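Local atomic coordinates of serine Recombinase (Sulfolobus solfataricus, PDB entry 3LHF), a protein that probably binds DNA and carries out strand exchange during transposon movement, this fragment holding the resolvase-type domain of a longer serine recombinase. Residues D[70-73]-D[74-78]; D[9-12]-D[13-17]. The protein carries 1 engineered substitution. All blocks are in the same frame, centred on the assembly; numbering follows the deposited sequence.

Contact 1. Residues D[70-73]-D[74-78]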
ATOM      1  N   TYR D  70      13.573  -1.972   9.549  1.00 48.04           N
ATOM      2  CA  TYR D  70      12.803  -0.761   9.398  1.00 48.23           C
ATOM      3  C   TYR D  70      11.435  -1.170   8.890  1.00 49.03           C
ATOM      4  O   TYR D  70      11.286  -2.208   8.301  1.00 49.65           O
ATOM      5  CB  TYR D  70      13.432   0.173   8.374  1.00 52.59           C
ATOM      6  CG  TYR D  70      14.890   0.475   8.535  1.00 54.46           C
ATOM      7  CD1 TYR D  70      15.351   1.286   9.542  1.00 55.47           C
ATOM      8  CD2 TYR D  70      15.798  -0.019   7.651  1.00 56.37           C
ATOM      9  CE1 TYR D  70      16.670   1.566   9.669  1.00 56.85           C
ATOM     10  CE2 TYR D  70      17.102   0.260   7.770  1.00 59.03           C
ATOM     11  CZ  TYR D  70      17.540   1.049   8.776  1.00 60.49           C
ATOM     12  OH  TYR D  70      18.869   1.301   8.869  1.00 64.84           O
ATOM     13  N   PRO D  71      10.436  -0.334   9.076  1.00 47.78           N
ATOM     14  CA  PRO D  71       9.117  -0.629   8.535  1.00 48.75           C
ATOM     15  C   PRO D  71       9.182  -0.606   7.022  1.00 52.18           C
ATOM     16  O   PRO D  71       8.370  -1.172   6.341  1.00 53.98           O
ATOM     17  CB  PRO D  71       8.278   0.498   9.074  1.00 47.35           C
ATOM     18  CG  PRO D  71       8.935   0.871  10.268  1.00 48.09           C
ATOM     19  CD  PRO D  71      10.369   0.774  10.019  1.00 44.79           C
ATOM     20  N   ASP D  72      10.230   0.029   6.542  1.00 53.79           N
ATOM     21  CA  ASP D  72      10.523   0.267   5.154  1.00 52.02           C
ATOM     22  C   ASP D  72      10.640  -1.072   4.481  1.00 50.45           C
ATOM     23  O   ASP D  72      10.234  -1.274   3.367  1.00 44.44           O
ATOM     24  CB  ASP D  72      11.907   0.909   5.128  1.00 53.20           C
ATOM     25  CG  ASP D  72      12.134   1.804   3.959  1.00 54.84           C
ATOM     26  OD1 ASP D  72      12.178   1.342   2.835  1.00 56.87           O
ATOM     27  OD2 ASP D  72      12.340   2.985   4.172  1.00 60.27           O
ATOM     28  N   ARG D  73      11.241  -1.989   5.193  1.00 50.49           N
ATOM     29  CA  ARG D  73      11.575  -3.224   4.603  1.00 49.26           C
ATOM     30  C   ARG D  73      10.305  -3.893   4.161  1.00 50.23           C
ATOM     31  O   ARG D  73      10.274  -4.452   3.103  1.00 54.82           O
ATOM     32  CB  ARG D  73      12.306  -4.087   5.611  1.00 48.93           C
ATOM     33  CG  ARG D  73      13.799  -3.927   5.626  1.00 46.41           C
ATOM     34  CD  ARG D  73      14.191  -2.550   5.373  1.00 50.66           C
ATOM     35  NE  ARG D  73      14.964  -2.421   4.165  1.00 47.16           N
ATOM     36  CZ  ARG D  73      15.002  -1.330   3.426  1.00 46.72           C
ATOM     37  NH1 ARG D  73      14.325  -0.274   3.780  1.00 51.11           N
ATOM     38  NH2 ARG D  73      15.725  -1.299   2.336  1.00 49.15           N
ATOM     39  N   LEU D  74       9.250  -3.861   4.964  1.00 51.56           N
ATOM     40  CA  LEU D  74       8.031  -4.488   4.502  1.00 47.10           C
ATOM     41  C   LEU D  74       7.286  -3.829   3.355  1.00 47.12           C
ATOM     42  O   LEU D  74       7.068  -4.462   2.356  1.00 51.00           O
ATOM     43  CB  LEU D  74       7.070  -4.632   5.663  1.00 47.21           C
ATOM     44  CG  LEU D  74       7.375  -5.747   6.628  1.00 49.64           C
ATOM     45  CD1 LEU D  74       6.440  -5.668   7.772  1.00 50.45           C
ATOM     46  CD2 LEU D  74       7.289  -7.069   5.949  1.00 43.73           C
ATOM     47  N   VAL D  75       6.868  -2.584   3.514  1.00 45.55           N
ATOM     48  CA  VAL D  75       6.216  -1.853   2.433  1.00 47.28           C
ATOM     49  C   VAL D  75       6.405  -0.357   2.526  1.00 50.50           C
ATOM     50  O   VAL D  75       6.632   0.164   3.595  1.00 49.79           O
ATOM     51  CB  VAL D  75       4.725  -2.089   2.438  1.00 48.56           C
ATOM     52  CG1 VAL D  75       4.373  -3.307   1.653  1.00 44.81           C
ATOM     53  CG2 VAL D  75       4.216  -2.168   3.838  1.00 47.23           C
ATOM     54  N   ARG D  76       6.346   0.337   1.407  1.00 49.49           N
ATOM     55  CA  ARG D  76       6.152   1.774   1.431  1.00 49.45           C
ATOM     56  C   ARG D  76       4.780   2.233   1.881  1.00 49.81           C
ATOM     57  O   ARG D  76       4.670   3.138   2.655  1.00 46.31           O
ATOM     58  CB  ARG D  76       6.500   2.420   0.107  1.00 50.95           C
ATOM     59  CG  ARG D  76       6.587   3.916   0.184  1.00 47.09           C
ATOM     60  CD  ARG D  76       7.979   4.375   0.359  1.00 49.78           C
ATOM     61  NE  ARG D  76       8.251   4.819   1.697  1.00 51.35           N
ATOM     62  CZ  ARG D  76       9.409   4.647   2.297  1.00 50.79           C
ATOM     63  NH1 ARG D  76      10.385   4.048   1.668  1.00 47.99           N
ATOM     64  NH2 ARG D  76       9.584   5.085   3.518  1.00 53.83           N
ATOM     65  N   PHE D  77       3.745   1.598   1.354  1.00 46.43           N
ATOM     66  CA  PHE D  77       2.362   1.953   1.630  1.00 46.84           C
ATOM     67  C   PHE D  77       1.580   0.809   2.206  1.00 48.17           C
ATOM     68  O   PHE D  77       1.888  -0.321   1.983  1.00 52.61           O
ATOM     69  CB  PHE D  77       1.653   2.368   0.364  1.00 46.42           C
ATOM     70  CG  PHE D  77       2.283   3.501  -0.334  1.00 50.47           C
ATOM     71  CD1 PHE D  77       2.344   4.738   0.250  1.00 47.53           C
ATOM     72  CD2 PHE D  77       2.805   3.340  -1.572  1.00 48.15           C
ATOM     73  CE1 PHE D  77       2.916   5.756  -0.389  1.00 47.15           C
ATOM     74  CE2 PHE D  77       3.376   4.363  -2.199  1.00 47.04           C
ATOM     75  CZ  PHE D  77       3.429   5.571  -1.612  1.00 46.49           C
ATOM     76  N   GLY D  78       0.530   1.106   2.929  1.00 44.80           N
ATOM     77  CA  GLY D  78      -0.279   0.058   3.485  1.00 46.32           C
ATOM     78  C   GLY D  78       0.367  -0.835   4.514  1.00 48.75           C
ATOM     79  O   GLY D  78      -0.013  -1.957   4.674  1.00 48.19           O
TER
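Asp72 and Arg76, four residues apart, both set CG anti to the backbone N (chi1 -152° and -168°), and the Arg76 chain then bends twice to bring its guanidinium back to the carboxylate. The hydrogen bond within the resulting salt bridge is weak: Arg76 NH1 lies 3.3 Å from Asp72 OD2, which sits at the guanidinium edge while the two group planes stand 82° apart, almost perpendicular. Arg73 also folds back on itself, and its NH1 lies 2.8 Å from Asp72 OD1, so the carboxylate is shared by two arginines. In the backbone of the same turn, Pro71 O receives two weak bonds, from Leu74 N at 3.1 Å and from Val75 N at 3.5 Å. Replacing Asp72 with an alanine would probably leave both guanidinium groups without the carboxylate that ties them together. Arg76 has its strongest polar partner beyond the turn in Asp100, its NH1 also pairs with Asp108, and Arg73 pairs with Glu104. Next door, the Phe77 ring stacks on Phe77 of the second subunit, placing the turn beside the dimer interface. The sequence Asp-Arg-Leu followed two residues later by Arg matches the arginine-bearing active-site motif of serine recombinases.

Contact 2. Residues D[9-12]-D[13-17]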
ATOM      1  N   ARG D   9      14.979  -7.184   3.279  1.00 45.52           N
ATOM      2  CA  ARG D   9      14.964  -6.813   1.889  1.00 43.03           C
ATOM      3  C   ARG D   9      15.923  -5.680   1.613  1.00 44.70           C
ATOM      4  O   ARG D   9      16.133  -4.838   2.441  1.00 42.79           O
ATOM      5  CB  ARG D   9      13.562  -6.385   1.501  1.00 44.19           C
ATOM      6  CG  ARG D   9      13.392  -6.131   0.064  1.00 44.18           C
ATOM      7  CD  ARG D   9      12.182  -5.308  -0.186  1.00 48.28           C
ATOM      8  NE  ARG D   9      12.101  -4.163   0.706  1.00 45.68           N
ATOM      9  CZ  ARG D   9      12.597  -2.960   0.456  1.00 43.49           C
ATOM     10  NH1 ARG D   9      13.230  -2.708  -0.657  1.00 39.91           N
ATOM     11  NH2 ARG D   9      12.459  -2.011   1.341  1.00 47.13           N
ATOM     12  N   VAL D  10      16.502  -5.671   0.432  1.00 48.38           N
ATOM     13  CA  VAL D  10      17.203  -4.523  -0.071  1.00 48.68           C
ATOM     14  C   VAL D  10      16.752  -4.339  -1.480  1.00 50.78           C
ATOM     15  O   VAL D  10      16.315  -5.264  -2.113  1.00 44.14           O
ATOM     16  CB  VAL D  10      18.717  -4.656  -0.059  1.00 50.22           C
ATOM     17  CG1 VAL D  10      19.229  -4.926   1.306  1.00 46.02           C
ATOM     18  CG2 VAL D  10      19.174  -5.673  -1.028  1.00 51.76           C
ATOM     19  N   SER D  11      16.821  -3.103  -1.937  1.00 57.55           N
ATOM     20  CA  SER D  11      16.320  -2.720  -3.241  1.00 54.31           C
ATOM     21  C   SER D  11      17.004  -3.290  -4.453  1.00 55.41           C
ATOM     22  O   SER D  11      16.356  -3.628  -5.400  1.00 58.99           O
ATOM     23  CB  SER D  11      16.239  -1.218  -3.346  1.00 55.63           C
ATOM     24  OG  SER D  11      14.971  -0.815  -2.923  1.00 62.02           O
ATOM     25  N   SER D  12      18.316  -3.384  -4.410  1.00 55.20           N
ATOM     26  CA  SER D  12      19.104  -3.641  -5.592  1.00 58.49           C
ATOM     27  C   SER D  12      20.155  -4.720  -5.388  1.00 60.58           C
ATOM     28  O   SER D  12      20.529  -5.022  -4.288  1.00 55.73           O
ATOM     29  CB  SER D  12      19.748  -2.336  -6.052  1.00 57.82           C
ATOM     30  OG  SER D  12      20.967  -2.545  -6.703  1.00 59.69           O
ATOM     31  N   SER D  13      20.629  -5.286  -6.479  1.00 63.14           N
ATOM     32  CA  SER D  13      21.669  -6.298  -6.464  1.00 60.48           C
ATOM     33  C   SER D  13      23.005  -5.737  -6.008  1.00 58.95           C
ATOM     34  O   SER D  13      23.885  -6.469  -5.626  1.00 58.35           O
ATOM     35  CB  SER D  13      21.784  -6.974  -7.816  1.00 60.43           C
ATOM     36  OG  SER D  13      22.505  -6.192  -8.723  1.00 64.02           O
ATOM     37  N   THR D  14      23.095  -4.417  -6.019  1.00 62.47           N
ATOM     38  CA  THR D  14      24.250  -3.647  -5.606  1.00 60.80           C
ATOM     39  C   THR D  14      24.447  -3.611  -4.106  1.00 59.08           C
ATOM     40  O   THR D  14      25.538  -3.450  -3.624  1.00 55.15           O
ATOM     41  CB  THR D  14      24.077  -2.203  -6.056  1.00 58.83           C
ATOM     42  OG1 THR D  14      22.783  -1.748  -5.681  1.00 57.42           O
ATOM     43  CG2 THR D  14      24.171  -2.114  -7.527  1.00 59.02           C
ATOM     44  N   GLN D  15      23.359  -3.751  -3.380  1.00 57.76           N
ATOM     45  CA  GLN D  15      23.361  -3.701  -1.941  1.00 59.64           C
ATOM     46  C   GLN D  15      23.411  -5.104  -1.332  1.00 58.24           C
ATOM     47  O   GLN D  15      23.110  -5.289  -0.180  1.00 56.94           O
ATOM     48  CB  GLN D  15      22.142  -2.933  -1.468  1.00 58.16           C
ATOM     49  CG  GLN D  15      21.550  -2.058  -2.523  1.00 54.43           C
ATOM     50  CD  GLN D  15      20.379  -1.251  -2.034  1.00 59.70           C
ATOM     51  OE1 GLN D  15      19.241  -1.566  -2.313  1.00 57.93           O
ATOM     52  NE2 GLN D  15      20.659  -0.195  -1.310  1.00 60.17           N
ATOM     53  N   LYS D  16      23.818  -6.073  -2.137  1.00 55.11           N
ATOM     54  CA  LYS D  16      23.765  -7.480  -1.799  1.00 57.01           C
ATOM     55  C   LYS D  16      24.603  -7.847  -0.584  1.00 59.29           C
ATOM     56  O   LYS D  16      24.228  -8.654   0.222  1.00 56.89           O
ATOM     57  CB  LYS D  16      24.233  -8.305  -2.993  1.00 56.76           C
ATOM     58  CG  LYS D  16      25.696  -8.103  -3.352  1.00 55.44           C
ATOM     59  CD  LYS D  16      26.004  -8.508  -4.764  1.00 52.23           C
ATOM     60  CE  LYS D  16      26.330  -9.969  -4.874  1.00 52.02           C
ATOM     61  NZ  LYS D  16      27.773 -10.227  -4.945  1.00 47.35           N
ATOM     62  N   ASP D  17      25.770  -7.271  -0.493  1.00 55.96           N
ATOM     63  CA  ASP D  17      26.593  -7.448   0.649  1.00 56.50           C
ATOM     64  C   ASP D  17      25.968  -6.831   1.894  1.00 59.14           C
ATOM     65  O   ASP D  17      26.096  -7.337   2.991  1.00 53.14           O
ATOM     66  CB  ASP D  17      27.949  -6.914   0.318  1.00 58.09           C
ATOM     67  CG  ASP D  17      28.424  -7.412  -1.005  1.00 64.50           C
ATOM     68  OD1 ASP D  17      28.755  -6.603  -1.880  1.00 67.27           O
ATOM     69  OD2 ASP D  17      28.436  -8.623  -1.181  1.00 58.39           O
TER
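Gln15 reaches back over the Ser11-Ser12 backbone at the first loop of a beta-alpha-beta unit, where strand 3-10 gives way to helix 16-29. It is a worked example of a helix start tied to the strand that feeds it, and the Arg-Val-Ser sequence here belongs to the N-terminal signature of serine recombinases. Among the backbone bonds, Gln15 N donates to Ser12 O at 3.2 Å, closing a beta turn through Ser13 and Thr14; the donor stands well above the carbonyl plane. A further bond, from Thr14 N to Ser12 OG, is less certain, because the position of that hydroxyl oxygen is doubtful in the model. Van der Waals contact is supplied by Val10, whose side chain runs past that of Gln15 in the opposite direction, with Val10 CG2 4.1 Å from Gln15 CB. Leu19 and Gln22 of the helix continue this cover over Val10. Ser11 turns its hydroxyl elsewhere, to Glu104 of helix 102-122. Gln15, at the N-cap position of the helix, engages Ser12 with its side chain as well as its main chain. The Gln15 chain is extended beyond CG (chi2 -177°), which carries its amide to the loop: Ser12 N donates to Gln15 OE1 at 2.9 Å, in the carbonyl plane and on a lone pair.

The centre of contact 1, which is partly buried, lies about 4 Å from the centre of the chain; that of contact 2, a surface turn, lies about 13 Å from it. The chemistry follows the location: charged groups gathered in a network beside the subunit interface in 70-78, neutral amide and backbone bonds at an exposed helix start in 9-17. Both sit at the C-terminal ends of neighbouring strands of one parallel sheet: 70-78 comes just after 63-68, and 9-17 takes in the end of 3-10. Arg9 spans the two, its NE 3.0 Å from Arg73 O and its NH2 3.1 Å from Asp72 O, both probable hydrogen bonds. Glu104 of helix 102-122 is a second common partner, meeting Arg73 and Ser11.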